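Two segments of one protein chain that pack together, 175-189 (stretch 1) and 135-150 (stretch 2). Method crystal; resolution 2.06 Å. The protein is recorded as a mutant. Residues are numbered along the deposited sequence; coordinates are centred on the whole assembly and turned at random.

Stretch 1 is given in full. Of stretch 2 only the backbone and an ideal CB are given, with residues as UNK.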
# COMPACT_ATOMS: atom_id res chain seq x y z
N GLU C 175 -23.42 3.95 14.80
CA GLU C 175 -24.86 4.04 14.51
C GLU C 175 -25.16 4.00 13.01
O GLU C 175 -26.05 3.27 12.57
CB GLU C 175 -25.45 5.31 15.13
CG GLU C 175 -26.94 5.51 14.91
CD GLU C 175 -27.48 6.74 15.62
OE1 GLU C 175 -27.64 6.68 16.86
OE2 GLU C 175 -27.76 7.75 14.95
N TYR C 176 -24.41 4.80 12.25
CA TYR C 176 -24.46 4.78 10.79
C TYR C 176 -24.43 3.35 10.21
O TYR C 176 -25.26 3.00 9.37
CB TYR C 176 -23.30 5.64 10.23
CG TYR C 176 -23.03 5.48 8.75
CD1 TYR C 176 -22.26 4.41 8.29
CD2 TYR C 176 -23.53 6.39 7.82
CE1 TYR C 176 -22.01 4.25 6.94
CE2 TYR C 176 -23.27 6.23 6.46
CZ TYR C 176 -22.51 5.15 6.03
OH TYR C 176 -22.25 4.96 4.70
N LEU C 177 -23.49 2.53 10.67
CA LEU C 177 -23.34 1.14 10.21
C LEU C 177 -24.54 0.25 10.59
O LEU C 177 -24.95 -0.61 9.80
CB LEU C 177 -22.07 0.52 10.77
CG LEU C 177 -20.75 1.11 10.26
CD1 LEU C 177 -19.59 0.62 11.10
CD2 LEU C 177 -20.55 0.78 8.78
N ARG C 178 -25.07 0.46 11.79
CA ARG C 178 -26.27 -0.26 12.26
C ARG C 178 -27.51 0.12 11.45
O ARG C 178 -28.32 -0.75 11.11
CB ARG C 178 -26.50 -0.02 13.76
CG ARG C 178 -25.70 -0.96 14.67
CD ARG C 178 -25.17 -0.26 15.93
NE ARG C 178 -26.14 0.68 16.50
CZ ARG C 178 -25.85 1.72 17.29
NH1 ARG C 178 -24.60 2.00 17.67
NH2 ARG C 178 -26.84 2.50 17.73
N ILE C 179 -27.66 1.40 11.12
CA ILE C 179 -28.75 1.87 10.26
C ILE C 179 -28.61 1.26 8.87
O ILE C 179 -29.60 0.83 8.28
CB ILE C 179 -28.79 3.41 10.15
CG1 ILE C 179 -29.12 4.06 11.50
CG2 ILE C 179 -29.83 3.86 9.11
CD1 ILE C 179 -28.66 5.50 11.62
N LEU C 180 -27.39 1.23 8.36
CA LEU C 180 -27.12 0.70 7.02
C LEU C 180 -27.44 -0.80 6.94
O LEU C 180 -28.02 -1.26 5.96
CB LEU C 180 -25.66 0.97 6.61
CG LEU C 180 -25.36 1.41 5.18
CD1 LEU C 180 -26.02 2.74 4.83
CD2 LEU C 180 -23.84 1.52 5.03
N GLY C 181 -27.06 -1.56 7.96
CA GLY C 181 -27.33 -3.00 8.00
C GLY C 181 -28.82 -3.31 8.05
O GLY C 181 -29.26 -4.29 7.45
N GLN C 182 -29.57 -2.47 8.75
CA GLN C 182 -31.03 -2.59 8.86
C GLN C 182 -31.74 -2.23 7.55
O GLN C 182 -32.66 -2.95 7.13
CB GLN C 182 -31.53 -1.69 10.01
CG GLN C 182 -33.01 -1.80 10.36
CD GLN C 182 -33.43 -3.19 10.81
OE1 GLN C 182 -32.68 -3.90 11.47
NE2 GLN C 182 -34.64 -3.59 10.43
N ARG C 183 -31.32 -1.15 6.90
CA ARG C 183 -32.06 -0.56 5.77
C ARG C 183 -31.59 -0.96 4.37
O ARG C 183 -32.37 -0.83 3.42
CB ARG C 183 -32.07 0.96 5.89
CG ARG C 183 -32.69 1.45 7.19
CD ARG C 183 -33.39 2.77 7.03
NE ARG C 183 -34.04 3.17 8.29
CZ ARG C 183 -34.95 4.13 8.41
NH1 ARG C 183 -35.37 4.84 7.36
NH2 ARG C 183 -35.46 4.40 9.61
N LEU C 184 -30.34 -1.40 4.22
CA LEU C 184 -29.89 -1.94 2.93
C LEU C 184 -30.45 -3.34 2.72
O LEU C 184 -30.28 -4.19 3.59
CB LEU C 184 -28.35 -2.03 2.85
CG LEU C 184 -27.55 -0.77 2.55
CD1 LEU C 184 -26.07 -1.11 2.60
CD2 LEU C 184 -27.91 -0.19 1.19
N PRO C 185 -31.08 -3.61 1.56
CA PRO C 185 -31.42 -4.99 1.19
C PRO C 185 -30.22 -5.92 1.36
O PRO C 185 -29.10 -5.55 1.00
CB PRO C 185 -31.83 -4.88 -0.28
CG PRO C 185 -32.32 -3.48 -0.43
CD PRO C 185 -31.56 -2.64 0.55
N LYS C 186 -30.46 -7.13 1.88
CA LYS C 186 -29.39 -8.00 2.39
C LYS C 186 -28.38 -8.43 1.33
O LYS C 186 -27.21 -8.66 1.65
CB LYS C 186 -29.95 -9.27 3.05
CG LYS C 186 -30.89 -9.06 4.23
CD LYS C 186 -30.23 -8.38 5.42
CE LYS C 186 -31.22 -8.24 6.58
NZ LYS C 186 -31.07 -6.94 7.29
N ASN C 187 -28.83 -8.53 0.08
CA ASN C 187 -27.97 -8.97 -1.01
C ASN C 187 -27.11 -7.87 -1.65
O ASN C 187 -26.34 -8.15 -2.57
CB ASN C 187 -28.83 -9.69 -2.06
CG ASN C 187 -29.51 -10.94 -1.51
OD1 ASN C 187 -28.98 -11.62 -0.62
ND2 ASN C 187 -30.68 -11.26 -2.04
N ILE C 188 -27.25 -6.62 -1.18
CA ILE C 188 -26.30 -5.56 -1.50
C ILE C 188 -25.06 -5.80 -0.63
O ILE C 188 -25.15 -5.87 0.60
CB ILE C 188 -26.89 -4.15 -1.26
CG1 ILE C 188 -28.06 -3.93 -2.23
CG2 ILE C 188 -25.80 -3.08 -1.41
CD1 ILE C 188 -28.69 -2.55 -2.20
N ASP C 189 -23.91 -5.94 -1.29
CA ASP C 189 -22.64 -6.18 -0.59
C ASP C 189 -22.12 -4.87 -0.01
O ASP C 189 -22.38 -3.80 -0.55
CB ASP C 189 -21.62 -6.82 -1.53
CG ASP C 189 -21.88 -8.30 -1.75
OD1 ASP C 189 -21.94 -9.05 -0.76
OD2 ASP C 189 -22.00 -8.73 -2.91
N UNK C 135 -33.29 11.73 7.88
CA UNK C 135 -32.71 12.10 9.18
C UNK C 135 -31.18 12.11 9.20
O UNK C 135 -30.59 12.84 9.99
CB UNK C 135 -33.21 11.13 10.25
N UNK C 136 -30.55 11.29 8.36
CA UNK C 136 -29.09 11.16 8.32
C UNK C 136 -28.56 10.50 7.04
O UNK C 136 -29.34 10.03 6.20
CB UNK C 136 -28.62 10.35 9.53
N UNK C 137 -27.24 10.49 6.90
CA UNK C 137 -26.53 9.97 5.71
C UNK C 137 -26.90 8.53 5.39
O UNK C 137 -27.20 8.20 4.25
CB UNK C 137 -25.02 10.06 5.92
N UNK C 138 -26.86 7.68 6.42
CA UNK C 138 -27.16 6.25 6.27
C UNK C 138 -28.54 5.99 5.68
O UNK C 138 -28.70 5.07 4.88
CB UNK C 138 -27.05 5.55 7.63
N UNK C 139 -29.53 6.81 6.04
CA UNK C 139 -30.91 6.66 5.55
C UNK C 139 -31.00 7.07 4.09
O UNK C 139 -31.66 6.40 3.29
CB UNK C 139 -31.88 7.49 6.39
N UNK C 140 -30.36 8.19 3.75
CA UNK C 140 -30.35 8.70 2.38
C UNK C 140 -29.72 7.67 1.45
O UNK C 140 -30.31 7.29 0.45
CB UNK C 140 -29.60 10.03 2.30
N UNK C 141 -28.52 7.22 1.83
CA UNK C 141 -27.77 6.21 1.06
C UNK C 141 -28.53 4.90 0.90
O UNK C 141 -28.59 4.35 -0.20
CB UNK C 141 -26.43 5.93 1.74
N UNK C 142 -29.10 4.40 2.00
CA UNK C 142 -29.86 3.15 1.97
C UNK C 142 -31.05 3.25 1.00
O UNK C 142 -31.28 2.33 0.21
CB UNK C 142 -30.35 2.80 3.38
N UNK C 143 -31.78 4.36 1.07
CA UNK C 143 -32.92 4.61 0.18
C UNK C 143 -32.50 4.77 -1.28
O UNK C 143 -33.16 4.25 -2.18
CB UNK C 143 -33.67 5.86 0.63
N UNK C 144 -31.40 5.49 -1.51
CA UNK C 144 -30.86 5.62 -2.86
C UNK C 144 -30.47 4.27 -3.44
O UNK C 144 -30.85 3.93 -4.56
CB UNK C 144 -29.65 6.56 -2.86
N UNK C 145 -29.70 3.49 -2.67
CA UNK C 145 -29.21 2.20 -3.16
C UNK C 145 -30.33 1.19 -3.37
O UNK C 145 -30.30 0.43 -4.34
CB UNK C 145 -28.18 1.63 -2.18
N UNK C 146 -31.32 1.21 -2.48
CA UNK C 146 -32.54 0.40 -2.64
C UNK C 146 -33.22 0.71 -3.97
O UNK C 146 -33.55 -0.21 -4.73
CB UNK C 146 -33.51 0.65 -1.48
N UNK C 147 -33.42 2.00 -4.24
CA UNK C 147 -34.06 2.44 -5.49
C UNK C 147 -33.24 2.12 -6.75
O UNK C 147 -33.81 1.78 -7.79
CB UNK C 147 -34.31 3.95 -5.43
N UNK C 148 -31.91 2.20 -6.65
CA UNK C 148 -31.06 1.82 -7.79
C UNK C 148 -31.19 0.31 -8.06
O UNK C 148 -31.32 -0.10 -9.21
CB UNK C 148 -29.60 2.19 -7.52
N UNK C 149 -31.18 -0.50 -6.99
CA UNK C 149 -31.32 -1.96 -7.11
C UNK C 149 -32.66 -2.34 -7.74
O UNK C 149 -32.70 -3.11 -8.70
CB UNK C 149 -31.19 -2.62 -5.74
N UNK C 150 -33.74 -1.80 -7.18
CA UNK C 150 -35.09 -2.05 -7.69
C UNK C 150 -35.21 -1.71 -9.18
O UNK C 150 -35.83 -2.47 -9.93
CB UNK C 150 -36.11 -1.24 -6.89

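Stretch 2 runs as a helix from 137 to 150, alongside helix 175-183 in the same general direction, with the axes 25° apart and 8.7 Å away at their closest.

Position 135 lies beyond the reach of stretch 1, so many residues would serve; it is Ser135, whose backbone N donates a hydrogen bond to the side chain at 139. Position 136 directly precedes the helix, with extended phi/psi of -163/174, where Asn, Asp, Ser or Thr are common. Its CB points toward Ile179, 5.3 Å from CD1. The residue is Asn136, at the N-cap position.

At 137 the ideal CB is 4.2 Å from Tyr176 CE2, which favours an apolar chain. Leu137 sets CD1 3.9 Å from Tyr176 CE2.

Position 138 is tight: its ideal CB already lies 3.6 Å from both Tyr176 O and Ile179 CG2, and 4.1 Å from Leu180 CD1. A small residue fits best, and Ala138 fills the space with its methyl alone. At 139 CB points sideways, but Arg183 NH1 is 4.5 Å from it, so an acidic chain would be welcome. Glu139 forms a salt bridge, OE1 to Arg183 NH2 at 3.4 Å; the oxygen sits over a face of the guanidinium, so the attraction is one of charge.

Position 140 is out of reach, and Ala140 makes no contact. At 141 CB points toward stretch 1, with Leu180 CD1 4.5 Å and Tyr176 OH 5.2 Å away; a chain long enough to carry an acceptor, such as Gln or Glu, would suit. Gln141 accepts a 2.6 Å hydrogen bond at OE1 from Tyr176 OH, near the plane of the ring.

The second close approach is at 142: the CA of 142 is 5.2 Å from Leu184 CA, and the ideal CB of 142 is 3.6 Å from Arg183 CB. Again a small residue is favoured, and Ala142 packs there. Positions 143 and 144 have no partner in stretch 1; Asp143 instead forms a salt bridge within its own helix, to position 147, and Phe144 makes no contact here.

At 145, Leu184 CD2 (3.8 Å) and Ile188 CD1 (4.2 Å) both lie close to the ideal CB, calling for Leu, Ile or Met. Leu145 brings CD1 to 3.7 Å from Leu184 CD2. Position 146 faces sideways beside Pro185 CD, 4.3 Å from CB, suiting Thr, Val or Ser; Thr146 turns OG1 back to Ala142 O (2.6 Å).

Stretch 1 sets no preference at 147, out of its reach, or at 148, which points sideways; they hold Arg147, which pairs with Asp143, and Val148, without contact here. At 149 the ideal CB lies 4.3 Å from Ile188 CD1, inviting an aliphatic chain. Leu149 CD2 reaches Ile188 CG1 at 3.8 Å. Position 150 is unconstrained here and holds Gln150.

Stretch 2, residues 135-150: SNLAEAQADFLTRVLQ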
# COMPACT_ATOMS: atom_id res chain seq x y z
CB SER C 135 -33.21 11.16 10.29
OG SER C 135 -34.60 11.32 10.51
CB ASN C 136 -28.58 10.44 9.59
CG ASN C 136 -29.37 9.18 9.90
OD1 ASN C 136 -30.06 9.09 10.91
ND2 ASN C 136 -29.25 8.19 9.04
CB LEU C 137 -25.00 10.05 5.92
CG LEU C 137 -24.06 10.52 4.80
CD1 LEU C 137 -22.71 9.82 4.94
CD2 LEU C 137 -24.60 10.32 3.39
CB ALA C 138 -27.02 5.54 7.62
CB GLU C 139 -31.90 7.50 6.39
CG GLU C 139 -32.47 6.76 7.60
CD GLU C 139 -33.38 7.64 8.46
OE1 GLU C 139 -33.59 7.27 9.64
OE2 GLU C 139 -33.89 8.68 7.98
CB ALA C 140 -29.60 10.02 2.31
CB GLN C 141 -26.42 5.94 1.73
CG GLN C 141 -25.44 7.10 1.59
CD GLN C 141 -24.15 6.90 2.36
OE1 GLN C 141 -24.02 5.99 3.17
NE2 GLN C 141 -23.17 7.75 2.08
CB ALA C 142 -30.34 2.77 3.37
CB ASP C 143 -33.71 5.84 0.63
CG ASP C 143 -34.84 6.19 -0.32
OD1 ASP C 143 -35.61 5.27 -0.67
OD2 ASP C 143 -34.95 7.36 -0.73
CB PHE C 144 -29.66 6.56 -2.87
CG PHE C 144 -29.12 6.83 -4.24
CD1 PHE C 144 -29.78 7.70 -5.09
CD2 PHE C 144 -27.96 6.21 -4.69
CE1 PHE C 144 -29.30 7.96 -6.37
CE2 PHE C 144 -27.47 6.46 -5.96
CZ PHE C 144 -28.14 7.33 -6.80
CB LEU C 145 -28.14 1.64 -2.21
CG LEU C 145 -26.82 2.43 -2.20
CD1 LEU C 145 -25.98 2.04 -1.00
CD2 LEU C 145 -26.05 2.24 -3.50
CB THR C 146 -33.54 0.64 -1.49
OG1 THR C 146 -32.92 0.31 -0.24
CG2 THR C 146 -34.83 -0.22 -1.67
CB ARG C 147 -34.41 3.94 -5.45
CG ARG C 147 -35.70 4.22 -4.68
CD ARG C 147 -36.14 5.67 -4.79
NE ARG C 147 -35.28 6.55 -3.99
CZ ARG C 147 -34.46 7.50 -4.46
NH1 ARG C 147 -34.36 7.77 -5.76
NH2 ARG C 147 -33.75 8.21 -3.60
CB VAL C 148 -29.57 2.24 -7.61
CG1 VAL C 148 -28.71 1.70 -8.76
CG2 VAL C 148 -29.44 3.76 -7.53
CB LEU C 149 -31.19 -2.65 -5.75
CG LEU C 149 -31.17 -4.19 -5.76
CD1 LEU C 149 -30.02 -4.73 -6.60
CD2 LEU C 149 -31.11 -4.75 -4.35
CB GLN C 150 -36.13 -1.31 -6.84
CG GLN C 150 -36.33 -1.95 -5.48
CD GLN C 150 -37.19 -1.15 -4.51
OE1 GLN C 150 -37.49 0.03 -4.74
NE2 GLN C 150 -37.57 -1.78 -3.40
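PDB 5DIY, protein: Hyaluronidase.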